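Local coordinates for immunogenic protein MPT63/MPB63 (Mycobacterium tuberculosis, PDB 1LMI), which is of unknown molecular function but is a major secreted, immunogenic beta-sandwich protein of the tubercle bacillus, at residues P114-M119 / L126-P131; N69-D74 / A118-M123; W48-T53 / I105-T110; Q21-W26 / N55-S60. One frame throughout, in Å; residues are numbered along the deposited sequence.

Contact 1 of 4, residues P114-M119 / L126-P131; sequences PTIVAM and LLIWEP
M119 faces two consecutive residues of the partner strand, L126 and L127, which makes a classic beta bulge at one end of an otherwise regular antiparallel pairing. M119 O receives L126 N at 2.8 Å with an N-H...O angle of 170°, whereas the bond from L127 N to M119 O is weak, at 3.4 Å. The return bond, M119 N to L127 O, is short at 2.7 Å. Beyond the bulge V117 and W129 form a hydrogen-bonded pair, bonded in both directions, with W129 N to V117 O at 2.9 Å.

The side chains of V117, M119, L127 and W129 leave the strands on one face. There M119 meets the W129 indole at its rim: CG lies 3.9 Å from CZ3, and SD is 5.5 Å from the centroid of the six-membered ring, 84° off its normal, so this Met-aromatic contact is made at the edge. M119 is bent at chi3 (-15°), which folds CE back toward L127. The resulting 3.3 Å between M119 CE and L127 CD1 is tighter than usual for carbon atoms and makes the methyl position doubtful. On the other face I116 CG2 touches I128 CG2 at 3.8 Å, the two isoleucines lying side by side.

W26 and V28 of strand 22-33 pack on the face that carries W129, placing this hairpin of strands 116-120 and 125-130 against the opposite sheet of the sandwich. The chemistry implies a division of labour: between these two strands the hydrogen bonds are all backbone ones, while on the W129 face sulfur, aromatic and aliphatic groups pack against the other sheet, the indole N-H being met by a weak bond to S11 O.

Contact 2 of 4, residues N69-D74 / A118-M123; sequences NARTAD and AMNNGM
A118 N donates to N69 O at 2.8 Å with an N-H...O angle of 161°, a sound bond within the one bridged pair of these segments. A118 O also faces N69 and receives a weak bond from N69 ND2 at 3.4 Å. The strand axes are 131° apart, and N69-A118 is the one bridge between the segments. In the other direction along strand 116-120, R71 is faced by both T115 and I116, a classic beta bulge.

Side-chain contact centres on the R71 guanidinium, which lays one face on A118 CB. The methyl sits over the centre of the group, with R71 CZ at 3.6 Å. The arginine reaches this place with an extended chain, NE anti to CB (chi3 174°). The polar bonds of its charged end go to other partners: NH2 makes a salt bridge with D125 OD1 and NE bonds N77 OD1. N69 is similarly anchored, its OD1 accepting from N77 ND2 and R79 NH1, while its ND2 comes within 4.0 Å of N120 CB.

Beyond the strand, M123 N bonds to N121 OD1 at 2.8 Å, an Asx turn at the start of the connection to strand 125-130. The face of the guanidinium is thus used for apolar packing and its N-H groups for polar bonds, which implies that A118 can cover the cation without competing for its donors.

Contact 3 of 4, residues W48-T53 / I105-T110; sequences WEATAT and IYFDVT
Strands 48-53 and 105-109 run antiparallel, their axes 154° apart, with W48-F107 and A50-I105 as hydrogen-bonded pairs and E49-Y106 as the non-hydrogen-bonded pair between them. Each hydrogen-bonded pair is closed in both directions, as in W48 N to F107 O at 2.9 Å and A50 N to I105 O at 3.0 Å.

V109 extends the contact past the last bridge by setting its CG2 over a face of the W48 indole. CG2 lies 3.3 Å from W48 CD1 and 28° off the normal of the five-membered ring, the geometry of a CH-pi contact. The small A50 CB is met by two larger groups, with I105 CG1 at 4.1 Å and F107 CE2 at 4.3 Å. With chi1 at 50°, I105 CG1 lies between the backbone N and the carbonyl carbon, where it meets this methyl.

Across the non-hydrogen-bonded pair E49 CB rests 3.7 Å from Y106 CE1, and the polar ends are joined through a water. This water donates to both, at 2.7 Å to Y106 OH and at 3.1 Å to E49 OE1. Both groups also bond directly outside these strands: Y106 OH to P87 O and E49 OE1 to S34 OG.

Strand 100-109 is one of the two outermost strands of the four-stranded antiparallel sheet, though Y106 also bonds L81 through the backbone, while strand 46-56 has strand 22-33 on its other flank. From the A50 face, A52 and I105 pack on F68, and F107 packs on A70, so this edge of the sheet lies against strand 68-71 of the opposing sheet.

Contact 4 of 4, residues Q21-W26 / N55-S60; sequences QVVLGW and NAIRGS
R58 NH1 donates to Q21 OE1 at 3.0 Å along a nearly straight bond of 176°. The oxygen lies in the guanidinium plane, while NH1 stands above the plane of the amide; the two flat groups are turned 84° apart. The same NH1 donates to a water at 2.9 Å, and this water in turn donates a weak bond to V22 O. R58 reaches out with CG anti to its backbone N (chi1 178°) and an extended chain from CG to NE, passing V23 on the way: V23 CG2 touches R58 CB at 3.6 Å. The other methyl of V23, CG1, meets I57 CG2 at 3.8 Å.

Behind these side chains is a classic beta bulge. I57 and R58 both face V23, whose carbonyl oxygen accepts R58 N at 3.0 Å and, more weakly, I57 N. The chain of strand 46-56 turns a corner at I57, and the bulge shifts the register by one residue there, so that R58 still pairs with V23 of strand 22-33 beyond it. Ahead of the corner, G25 and N55 are bonded in both directions, with N55 N to G25 O at 2.8 Å. I57 CD1 folds back over G25, 3.8 Å from its N, where the absence of a side chain admits it.

Further out, E12 OE2 accepts from N55 ND2, and Q97 OE1 accepts from G59 N beyond the corner. Q21 and V22 both face D17, a G1 beta bulge in the neighbouring pairing with strand 12-17.

Contacts 1 and 2 share strand 116-120 and build one sheet of the sandwich, whereas contacts 3 and 4 share strand 46-56 and build the other. Contact 3 is buried, contacts 1 and 2 are partly so, and contact 4 lies at the surface about 23 Å from contact 3, centre to centre. Chemistry follows place: sulfur, indole and aliphatic groups in contact 1 and indole, phenyl and aliphatic groups in contact 3, with a water bridge on its other face, give way to amide and guanidinium in contact 4, with contact 2 mixing both. The sheets meet where M119 SD lies 3.5 Å from W26 NE1 and where F107 CE1 approaches A70 N at 3.4 Å. Bulges interrupt the pairing in contacts 1 and 4.

Contact 1 of 4, residues P114-M119 / L126-P131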
loop_
_atom_site.group_PDB
_atom_site.type_symbol
_atom_site.label_atom_id
_atom_site.label_comp_id
_atom_site.label_asym_id
_atom_site.label_seq_id
_atom_site.Cartn_x
_atom_site.Cartn_y
_atom_site.Cartn_z
ATOM N N PRO A 114 0.953 -8.340 -11.219
ATOM C CA PRO A 114 1.787 -7.208 -10.827
ATOM C C PRO A 114 3.098 -7.615 -10.167
ATOM O O PRO A 114 3.188 -8.699 -9.591
ATOM C CB PRO A 114 0.870 -6.537 -9.769
ATOM C CG PRO A 114 0.104 -7.659 -9.136
ATOM C CD PRO A 114 -0.114 -8.660 -10.255
ATOM N N THR A 115 4.046 -6.680 -10.198
ATOM C CA THR A 115 5.340 -6.866 -9.585
ATOM C C THR A 115 5.785 -5.655 -8.798
ATOM O O THR A 115 6.914 -5.605 -8.281
ATOM C CB THR A 115 6.405 -7.117 -10.675
ATOM O OG1 THR A 115 6.364 -6.104 -11.689
ATOM C CG2 THR A 115 6.069 -8.448 -11.312
ATOM N N ILE A 116 4.918 -4.659 -8.713
ATOM C CA ILE A 116 5.204 -3.355 -8.140
ATOM C C ILE A 116 4.032 -2.932 -7.266
ATOM O O ILE A 116 2.874 -3.243 -7.555
ATOM C CB ILE A 116 5.383 -2.342 -9.277
ATOM C CG1 ILE A 116 6.639 -2.646 -10.112
ATOM C CG2 ILE A 116 5.383 -0.889 -8.796
ATOM C CD1 ILE A 116 6.540 -1.991 -11.489
ATOM N N VAL A 117 4.324 -2.222 -6.149
ATOM C CA VAL A 117 3.255 -1.547 -5.429
ATOM C C VAL A 117 3.565 -0.049 -5.426
ATOM O O VAL A 117 4.710 0.364 -5.289
ATOM C CB VAL A 117 3.083 -2.082 -3.995
ATOM C CG1 VAL A 117 2.135 -1.227 -3.161
ATOM C CG2 VAL A 117 2.546 -3.497 -4.064
ATOM N N ALA A 118 2.551 0.794 -5.621
ATOM C CA ALA A 118 2.806 2.247 -5.629
ATOM C C ALA A 118 1.763 2.946 -4.756
ATOM O O ALA A 118 0.582 2.529 -4.807
ATOM C CB ALA A 118 2.738 2.801 -7.038
ATOM N N MET A 119 2.153 3.960 -4.003
ATOM C CA MET A 119 1.181 4.794 -3.300
ATOM C C MET A 119 1.032 6.091 -4.106
ATOM O O MET A 119 2.044 6.750 -4.342
ATOM C CB MET A 119 1.567 5.160 -1.854
ATOM C CG MET A 119 1.498 4.018 -0.852
ATOM S SD MET A 119 1.783 4.579 0.882
ATOM C CE MET A 119 2.469 6.181 0.462
ATOM N N LEU A 126 3.851 8.851 -4.956
ATOM C CA LEU A 126 4.664 9.243 -3.806
ATOM C C LEU A 126 5.739 8.208 -3.498
ATOM O O LEU A 126 6.911 8.572 -3.340
ATOM C CB LEU A 126 3.772 9.425 -2.567
ATOM C CG LEU A 126 2.792 10.602 -2.631
ATOM C CD1 LEU A 126 1.950 10.621 -1.373
ATOM C CD2 LEU A 126 3.498 11.939 -2.844
ATOM N N LEU A 127 5.346 6.949 -3.412
ATOM C CA LEU A 127 6.246 5.858 -3.004
ATOM C C LEU A 127 6.021 4.650 -3.912
ATOM O O LEU A 127 4.861 4.313 -4.200
ATOM C CB LEU A 127 6.007 5.421 -1.571
ATOM C CG LEU A 127 6.151 6.429 -0.444
ATOM C CD1 LEU A 127 5.711 5.862 0.904
ATOM C CD2 LEU A 127 7.610 6.852 -0.355
ATOM N N ILE A 128 7.115 4.023 -4.343
ATOM C CA ILE A 128 7.020 2.864 -5.223
ATOM C C ILE A 128 7.953 1.767 -4.730
ATOM O O ILE A 128 9.114 2.101 -4.461
ATOM C CB ILE A 128 7.401 3.283 -6.659
ATOM C CG1 ILE A 128 6.473 4.397 -7.170
ATOM C CG2 ILE A 128 7.403 2.036 -7.526
ATOM C CD1 ILE A 128 6.888 4.903 -8.535
ATOM N N TRP A 129 7.492 0.544 -4.636
ATOM C CA TRP A 129 8.244 -0.648 -4.265
ATOM C C TRP A 129 8.308 -1.597 -5.463
ATOM O O TRP A 129 7.252 -1.954 -5.981
ATOM C CB TRP A 129 7.652 -1.408 -3.084
ATOM C CG TRP A 129 7.563 -0.622 -1.805
ATOM C CD1 TRP A 129 8.455 -0.736 -0.761
ATOM C CD2 TRP A 129 6.599 0.348 -1.416
ATOM N NE1 TRP A 129 8.081 0.131 0.250
ATOM C CE2 TRP A 129 6.940 0.800 -0.137
ATOM C CE3 TRP A 129 5.463 0.890 -2.041
ATOM C CZ2 TRP A 129 6.197 1.756 0.539
ATOM C CZ3 TRP A 129 4.716 1.851 -1.364
ATOM C CH2 TRP A 129 5.092 2.276 -0.079
ATOM N N GLU A 130 9.518 -1.939 -5.890
ATOM C CA GLU A 130 9.705 -2.755 -7.089
ATOM C C GLU A 130 10.614 -3.933 -6.808
ATOM O O GLU A 130 11.246 -3.998 -5.749
ATOM C CB GLU A 130 10.288 -1.904 -8.213
ATOM C CG GLU A 130 11.681 -1.398 -7.986
ATOM C CD GLU A 130 12.175 -0.361 -8.984
ATOM O OE1 GLU A 130 11.369 0.083 -9.823
ATOM O OE2 GLU A 130 13.375 -0.012 -8.887
ATOM N N PRO A 131 10.677 -4.918 -7.706
ATOM C CA PRO A 131 11.644 -5.987 -7.485
ATOM C C PRO A 131 13.026 -5.366 -7.428
ATOM O O PRO A 131 13.380 -4.493 -8.210
ATOM C CB PRO A 131 11.459 -6.854 -8.727
ATOM C CG PRO A 131 10.058 -6.575 -9.213
ATOM C CD PRO A 131 9.863 -5.093 -8.930
ATOM O OXT PRO A 131 13.668 -5.791 -6.495
#

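Contact 2 of 4, residues N69-D74 / A118-M123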
loop_
_atom_site.group_PDB
_atom_site.type_symbol
_atom_site.label_atom_id
_atom_site.label_comp_id
_atom_site.label_asym_id
_atom_site.label_seq_id
_atom_site.Cartn_x
_atom_site.Cartn_y
_atom_site.Cartn_z
ATOM N N ASN A 69 -1.798 0.793 -4.720
ATOM C CA ASN A 69 -2.020 0.254 -6.039
ATOM C C ASN A 69 -0.957 -0.822 -6.324
ATOM O O ASN A 69 0.175 -0.694 -5.813
ATOM C CB ASN A 69 -1.905 1.301 -7.155
ATOM C CG ASN A 69 -2.819 2.502 -6.987
ATOM O OD1 ASN A 69 -3.944 2.418 -7.488
ATOM N ND2 ASN A 69 -2.368 3.529 -6.265
ATOM N N ALA A 70 -1.354 -1.820 -7.102
ATOM C CA ALA A 70 -0.437 -2.835 -7.618
ATOM C C ALA A 70 -0.272 -2.605 -9.103
ATOM O O ALA A 70 -1.245 -2.320 -9.803
ATOM C CB ALA A 70 -0.922 -4.221 -7.254
ATOM N N ARG A 71 0.972 -2.686 -9.594
ATOM C CA ARG A 71 1.200 -2.391 -11.003
ATOM C C ARG A 71 2.096 -3.429 -11.653
ATOM O O ARG A 71 2.835 -4.142 -10.978
ATOM C CB ARG A 71 1.857 -1.021 -11.175
ATOM C CG ARG A 71 1.044 0.124 -10.576
ATOM C CD ARG A 71 1.809 1.429 -10.871
ATOM N NE ARG A 71 0.971 2.548 -10.438
ATOM C CZ ARG A 71 1.442 3.768 -10.232
ATOM N NH1 ARG A 71 2.717 4.041 -10.424
ATOM N NH2 ARG A 71 0.611 4.736 -9.838
ATOM N N THR A 72 2.006 -3.460 -12.970
ATOM C CA THR A 72 2.965 -4.124 -13.829
ATOM C C THR A 72 4.041 -3.128 -14.270
ATOM O O THR A 72 3.884 -1.910 -14.163
ATOM C CB THR A 72 2.369 -4.736 -15.108
ATOM O OG1 THR A 72 1.964 -3.611 -15.925
ATOM C CG2 THR A 72 1.185 -5.597 -14.775
ATOM N N ALA A 73 5.175 -3.640 -14.756
ATOM C CA ALA A 73 6.251 -2.744 -15.141
ATOM C C ALA A 73 5.873 -1.729 -16.214
ATOM O O ALA A 73 6.424 -0.621 -16.207
ATOM C CB ALA A 73 7.430 -3.553 -15.677
ATOM N N ASP A 74 4.970 -2.101 -17.119
ATOM C CA ASP A 74 4.648 -1.142 -18.192
ATOM C C ASP A 74 3.607 -0.135 -17.733
ATOM O O ASP A 74 3.351 0.889 -18.376
ATOM C CB ASP A 74 4.198 -1.877 -19.446
ATOM C CG ASP A 74 3.004 -2.783 -19.252
ATOM O OD1 ASP A 74 2.276 -2.615 -18.252
ATOM O OD2 ASP A 74 2.791 -3.666 -20.114
ATOM N N ALA A 118 2.551 0.794 -5.621
ATOM C CA ALA A 118 2.806 2.247 -5.629
ATOM C C ALA A 118 1.763 2.946 -4.756
ATOM O O ALA A 118 0.582 2.529 -4.807
ATOM C CB ALA A 118 2.738 2.801 -7.038
ATOM N N MET A 119 2.153 3.960 -4.003
ATOM C CA MET A 119 1.181 4.794 -3.300
ATOM C C MET A 119 1.032 6.091 -4.106
ATOM O O MET A 119 2.044 6.750 -4.342
ATOM C CB MET A 119 1.567 5.160 -1.854
ATOM C CG MET A 119 1.498 4.018 -0.852
ATOM S SD MET A 119 1.783 4.579 0.882
ATOM C CE MET A 119 2.469 6.181 0.462
ATOM N N ASN A 120 -0.203 6.437 -4.486
ATOM C CA ASN A 120 -0.508 7.653 -5.239
ATOM C C ASN A 120 -1.658 8.376 -4.545
ATOM O O ASN A 120 -2.622 7.735 -4.152
ATOM C CB ASN A 120 -0.846 7.247 -6.662
ATOM C CG ASN A 120 -1.226 8.350 -7.654
ATOM O OD1 ASN A 120 -0.518 8.541 -8.664
ATOM N ND2 ASN A 120 -2.331 8.999 -7.374
ATOM N N ASN A 121 -1.488 9.712 -4.427
ATOM C CA ASN A 121 -2.447 10.462 -3.619
ATOM C C ASN A 121 -3.470 11.179 -4.522
ATOM O O ASN A 121 -4.091 12.084 -3.949
ATOM C CB ASN A 121 -1.760 11.501 -2.719
ATOM C CG ASN A 121 -1.000 12.525 -3.549
ATOM O OD1 ASN A 121 -0.967 12.576 -4.766
ATOM N ND2 ASN A 121 -0.325 13.422 -2.786
ATOM N N GLY A 122 -3.629 10.806 -5.764
ATOM C CA GLY A 122 -4.563 11.478 -6.697
ATOM C C GLY A 122 -3.877 12.602 -7.450
ATOM O O GLY A 122 -4.348 12.974 -8.530
ATOM N N MET A 123 -2.785 13.099 -6.870
ATOM C CA MET A 123 -2.018 14.183 -7.488
ATOM C C MET A 123 -0.762 13.624 -8.145
ATOM O O MET A 123 -0.371 14.051 -9.231
ATOM C CB MET A 123 -1.713 15.267 -6.455
ATOM C CG MET A 123 -2.913 15.721 -5.635
ATOM S SD MET A 123 -3.984 16.848 -6.555
ATOM C CE MET A 123 -2.904 18.267 -6.752
#

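Contact 3 of 4, residues W48-T53 / I105-T110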
loop_
_atom_site.group_PDB
_atom_site.type_symbol
_atom_site.label_atom_id
_atom_site.label_comp_id
_atom_site.label_asym_id
_atom_site.label_seq_id
_atom_site.Cartn_x
_atom_site.Cartn_y
_atom_site.Cartn_z
ATOM N N TRP A 48 -5.077 -10.621 -5.313
ATOM C CA TRP A 48 -3.673 -10.557 -4.901
ATOM C C TRP A 48 -3.618 -9.855 -3.548
ATOM O O TRP A 48 -4.546 -9.176 -3.089
ATOM C CB TRP A 48 -2.809 -9.800 -5.916
ATOM C CG TRP A 48 -2.366 -10.718 -7.021
ATOM C CD1 TRP A 48 -3.197 -11.476 -7.807
ATOM C CD2 TRP A 48 -1.022 -10.966 -7.425
ATOM N NE1 TRP A 48 -2.424 -12.188 -8.709
ATOM C CE2 TRP A 48 -1.093 -11.889 -8.489
ATOM C CE3 TRP A 48 0.252 -10.498 -7.017
ATOM C CZ2 TRP A 48 0.029 -12.363 -9.142
ATOM C CZ3 TRP A 48 1.356 -10.975 -7.672
ATOM C CH2 TRP A 48 1.254 -11.896 -8.724
ATOM N N GLU A 49 -2.493 -10.034 -2.860
ATOM C CA GLU A 49 -2.274 -9.402 -1.580
ATOM C C GLU A 49 -0.837 -8.849 -1.504
ATOM O O GLU A 49 0.037 -9.235 -2.267
ATOM C CB GLU A 49 -2.508 -10.361 -0.413
ATOM C CG GLU A 49 -1.557 -11.563 -0.411
ATOM C CD GLU A 49 -1.689 -12.432 0.811
ATOM O OE1 GLU A 49 -2.714 -13.153 0.951
ATOM O OE2 GLU A 49 -0.804 -12.421 1.673
ATOM N N ALA A 50 -0.660 -7.924 -0.553
ATOM C CA ALA A 50 0.683 -7.571 -0.113
ATOM C C ALA A 50 0.576 -7.358 1.412
ATOM O O ALA A 50 -0.504 -7.197 1.992
ATOM C CB ALA A 50 1.286 -6.374 -0.806
ATOM N N THR A 51 1.716 -7.370 2.087
ATOM C CA THR A 51 1.795 -7.061 3.505
ATOM C C THR A 51 2.453 -5.700 3.694
ATOM O O THR A 51 3.590 -5.469 3.271
ATOM C CB THR A 51 2.597 -8.123 4.253
ATOM O OG1 THR A 51 1.916 -9.394 4.124
ATOM C CG2 THR A 51 2.702 -7.761 5.726
ATOM N N ALA A 52 1.714 -4.777 4.294
ATOM C CA ALA A 52 2.139 -3.387 4.435
ATOM C C ALA A 52 2.206 -3.007 5.914
ATOM O O ALA A 52 1.358 -3.456 6.694
ATOM C CB ALA A 52 1.193 -2.453 3.724
ATOM N N THR A 53 3.219 -2.228 6.224
ATOM C CA THR A 53 3.464 -1.748 7.586
ATOM C C THR A 53 3.741 -0.243 7.556
ATOM O O THR A 53 4.608 0.209 6.794
ATOM C CB THR A 53 4.669 -2.450 8.228
ATOM O OG1 THR A 53 4.499 -3.884 8.141
ATOM C CG2 THR A 53 4.776 -2.116 9.717
ATOM N N ILE A 105 -3.138 -5.869 2.445
ATOM C CA ILE A 105 -3.915 -5.047 1.508
ATOM C C ILE A 105 -4.183 -5.956 0.315
ATOM O O ILE A 105 -3.374 -6.849 0.032
ATOM C CB ILE A 105 -3.167 -3.771 1.093
ATOM C CG1 ILE A 105 -1.733 -4.036 0.612
ATOM C CG2 ILE A 105 -3.153 -2.717 2.215
ATOM C CD1 ILE A 105 -1.035 -2.817 0.042
ATOM N N TYR A 106 -5.301 -5.785 -0.359
ATOM C CA TYR A 106 -5.688 -6.650 -1.469
ATOM C C TYR A 106 -5.919 -5.908 -2.776
ATOM O O TYR A 106 -6.174 -4.709 -2.766
ATOM C CB TYR A 106 -6.974 -7.387 -1.049
ATOM C CG TYR A 106 -6.732 -8.300 0.144
ATOM C CD1 TYR A 106 -6.135 -9.527 -0.060
ATOM C CD2 TYR A 106 -7.078 -7.933 1.439
ATOM C CE1 TYR A 106 -5.898 -10.392 0.994
ATOM C CE2 TYR A 106 -6.839 -8.789 2.506
ATOM C CZ TYR A 106 -6.251 -10.014 2.269
ATOM O OH TYR A 106 -6.005 -10.850 3.345
ATOM N N PHE A 107 -5.849 -6.642 -3.888
ATOM C CA PHE A 107 -6.031 -6.099 -5.237
ATOM C C PHE A 107 -6.835 -7.092 -6.092
ATOM O O PHE A 107 -6.720 -8.304 -5.857
ATOM C CB PHE A 107 -4.685 -5.828 -5.913
ATOM C CG PHE A 107 -3.698 -5.045 -5.069
ATOM C CD1 PHE A 107 -3.698 -3.670 -5.045
ATOM C CD2 PHE A 107 -2.773 -5.740 -4.301
ATOM C CE1 PHE A 107 -2.802 -2.998 -4.256
ATOM C CE2 PHE A 107 -1.865 -5.050 -3.493
ATOM C CZ PHE A 107 -1.876 -3.673 -3.464
ATOM N N ASP A 108 -7.606 -6.642 -7.061
ATOM C CA ASP A 108 -8.306 -7.565 -7.969
ATOM C C ASP A 108 -7.572 -7.574 -9.293
ATOM O O ASP A 108 -7.669 -6.646 -10.094
ATOM C CB ASP A 108 -9.752 -7.086 -8.144
ATOM C CG ASP A 108 -10.616 -8.016 -8.963
ATOM O OD1 ASP A 108 -10.093 -9.088 -9.353
ATOM O OD2 ASP A 108 -11.798 -7.652 -9.195
ATOM N N VAL A 109 -6.735 -8.603 -9.539
ATOM C CA VAL A 109 -5.874 -8.575 -10.706
ATOM C C VAL A 109 -6.610 -9.173 -11.907
ATOM O O VAL A 109 -6.895 -10.363 -11.923
ATOM C CB VAL A 109 -4.557 -9.321 -10.411
ATOM C CG1 VAL A 109 -3.718 -9.498 -11.673
ATOM C CG2 VAL A 109 -3.753 -8.600 -9.323
ATOM N N THR A 110 -6.899 -8.297 -12.850
ATOM C CA THR A 110 -7.653 -8.713 -14.022
ATOM C C THR A 110 -6.819 -8.792 -15.285
ATOM O O THR A 110 -7.332 -9.111 -16.370
ATOM C CB THR A 110 -8.782 -7.677 -14.280
ATOM O OG1 THR A 110 -8.157 -6.409 -14.376
ATOM C CG2 THR A 110 -9.784 -7.693 -13.147
HETATM O O HOH W 1 -4.452 -13.039 3.464
#

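Contact 4 of 4, residues Q21-W26 / N55-S60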
loop_
_atom_site.group_PDB
_atom_site.type_symbol
_atom_site.label_atom_id
_atom_site.label_comp_id
_atom_site.label_asym_id
_atom_site.label_seq_id
_atom_site.Cartn_x
_atom_site.Cartn_y
_atom_site.Cartn_z
ATOM N N GLN A 21 3.129 18.008 8.962
ATOM C CA GLN A 21 4.059 17.923 10.069
ATOM C C GLN A 21 4.230 16.474 10.505
ATOM O O GLN A 21 4.282 16.160 11.687
ATOM C CB GLN A 21 3.559 18.721 11.286
ATOM C CG GLN A 21 4.634 19.661 11.819
ATOM C CD GLN A 21 5.209 20.468 10.658
ATOM O OE1 GLN A 21 6.414 20.664 10.587
ATOM N NE2 GLN A 21 4.315 20.896 9.777
ATOM N N VAL A 22 4.279 15.600 9.500
ATOM C CA VAL A 22 4.469 14.189 9.852
ATOM C C VAL A 22 5.634 13.651 9.021
ATOM O O VAL A 22 5.965 14.183 7.962
ATOM C CB VAL A 22 3.268 13.258 9.627
ATOM C CG1 VAL A 22 2.161 13.587 10.627
ATOM C CG2 VAL A 22 2.706 13.294 8.213
ATOM N N VAL A 23 6.228 12.595 9.557
ATOM C CA VAL A 23 7.181 11.757 8.848
ATOM C C VAL A 23 6.695 10.324 9.016
ATOM O O VAL A 23 6.340 9.899 10.123
ATOM C CB VAL A 23 8.608 11.879 9.397
ATOM C CG1 VAL A 23 9.581 10.973 8.648
ATOM C CG2 VAL A 23 9.055 13.337 9.350
ATOM N N LEU A 24 6.663 9.592 7.908
ATOM C CA LEU A 24 6.217 8.209 8.111
ATOM C C LEU A 24 7.099 7.291 7.268
ATOM O O LEU A 24 7.783 7.679 6.323
ATOM C CB LEU A 24 4.729 8.075 7.851
ATOM C CG LEU A 24 4.176 8.454 6.490
ATOM C CD1 LEU A 24 2.749 7.956 6.364
ATOM C CD2 LEU A 24 4.210 9.958 6.231
ATOM N N GLY A 25 7.064 6.031 7.720
ATOM C CA GLY A 25 7.785 4.980 6.991
ATOM C C GLY A 25 6.760 3.991 6.500
ATOM O O GLY A 25 5.866 3.658 7.282
ATOM N N TRP A 26 6.838 3.541 5.268
ATOM C CA TRP A 26 5.991 2.448 4.844
ATOM C C TRP A 26 6.877 1.306 4.297
ATOM O O TRP A 26 7.748 1.560 3.466
ATOM C CB TRP A 26 5.029 2.856 3.739
ATOM C CG TRP A 26 3.719 3.506 4.062
ATOM C CD1 TRP A 26 3.424 4.846 4.001
ATOM C CD2 TRP A 26 2.541 2.801 4.476
ATOM N NE1 TRP A 26 2.077 4.989 4.377
ATOM C CE2 TRP A 26 1.540 3.765 4.667
ATOM C CE3 TRP A 26 2.253 1.444 4.709
ATOM C CZ2 TRP A 26 0.249 3.432 5.080
ATOM C CZ3 TRP A 26 0.967 1.125 5.121
ATOM C CH2 TRP A 26 -0.004 2.105 5.299
ATOM N N ASN A 55 4.807 3.180 9.814
ATOM C CA ASN A 55 5.639 3.552 10.960
ATOM C C ASN A 55 5.480 5.040 11.216
ATOM O O ASN A 55 5.817 5.818 10.333
ATOM C CB ASN A 55 7.087 3.195 10.629
ATOM C CG ASN A 55 8.026 3.419 11.785
ATOM O OD1 ASN A 55 7.609 3.833 12.869
ATOM N ND2 ASN A 55 9.307 3.132 11.535
ATOM N N ALA A 56 4.946 5.410 12.375
ATOM C CA ALA A 56 4.744 6.840 12.676
ATOM C C ALA A 56 6.044 7.416 13.209
ATOM O O ALA A 56 6.358 7.371 14.399
ATOM C CB ALA A 56 3.575 6.937 13.612
ATOM N N ILE A 57 6.881 7.948 12.341
ATOM C CA ILE A 57 8.223 8.371 12.762
ATOM C C ILE A 57 8.144 9.733 13.438
ATOM O O ILE A 57 8.814 9.944 14.451
ATOM C CB ILE A 57 9.150 8.366 11.544
ATOM C CG1 ILE A 57 9.381 6.931 11.033
ATOM C CG2 ILE A 57 10.454 9.091 11.810
ATOM C CD1 ILE A 57 10.152 6.833 9.723
ATOM N N ARG A 58 7.335 10.633 12.867
ATOM C CA ARG A 58 7.139 11.953 13.464
ATOM C C ARG A 58 5.638 12.257 13.400
ATOM O O ARG A 58 5.109 12.199 12.284
ATOM C CB ARG A 58 7.937 13.054 12.771
ATOM C CG ARG A 58 7.678 14.436 13.387
ATOM C CD ARG A 58 8.412 15.526 12.599
ATOM N NE ARG A 58 8.378 16.815 13.299
ATOM C CZ ARG A 58 7.925 17.959 12.810
ATOM N NH1 ARG A 58 7.448 18.003 11.568
ATOM N NH2 ARG A 58 7.944 19.083 13.538
ATOM N N GLY A 59 5.039 12.551 14.549
ATOM C CA GLY A 59 3.629 12.815 14.645
ATOM C C GLY A 59 2.765 11.566 14.665
ATOM O O GLY A 59 3.258 10.453 14.446
ATOM N N SER A 60 1.479 11.785 14.926
ATOM C CA SER A 60 0.454 10.774 14.821
ATOM C C SER A 60 0.109 10.604 13.335
ATOM O O SER A 60 -0.032 11.620 12.670
ATOM C CB SER A 60 -0.813 11.158 15.591
ATOM O OG SER A 60 -1.286 12.426 15.158
HETATM O O HOH W 2 7.276 16.710 9.004
#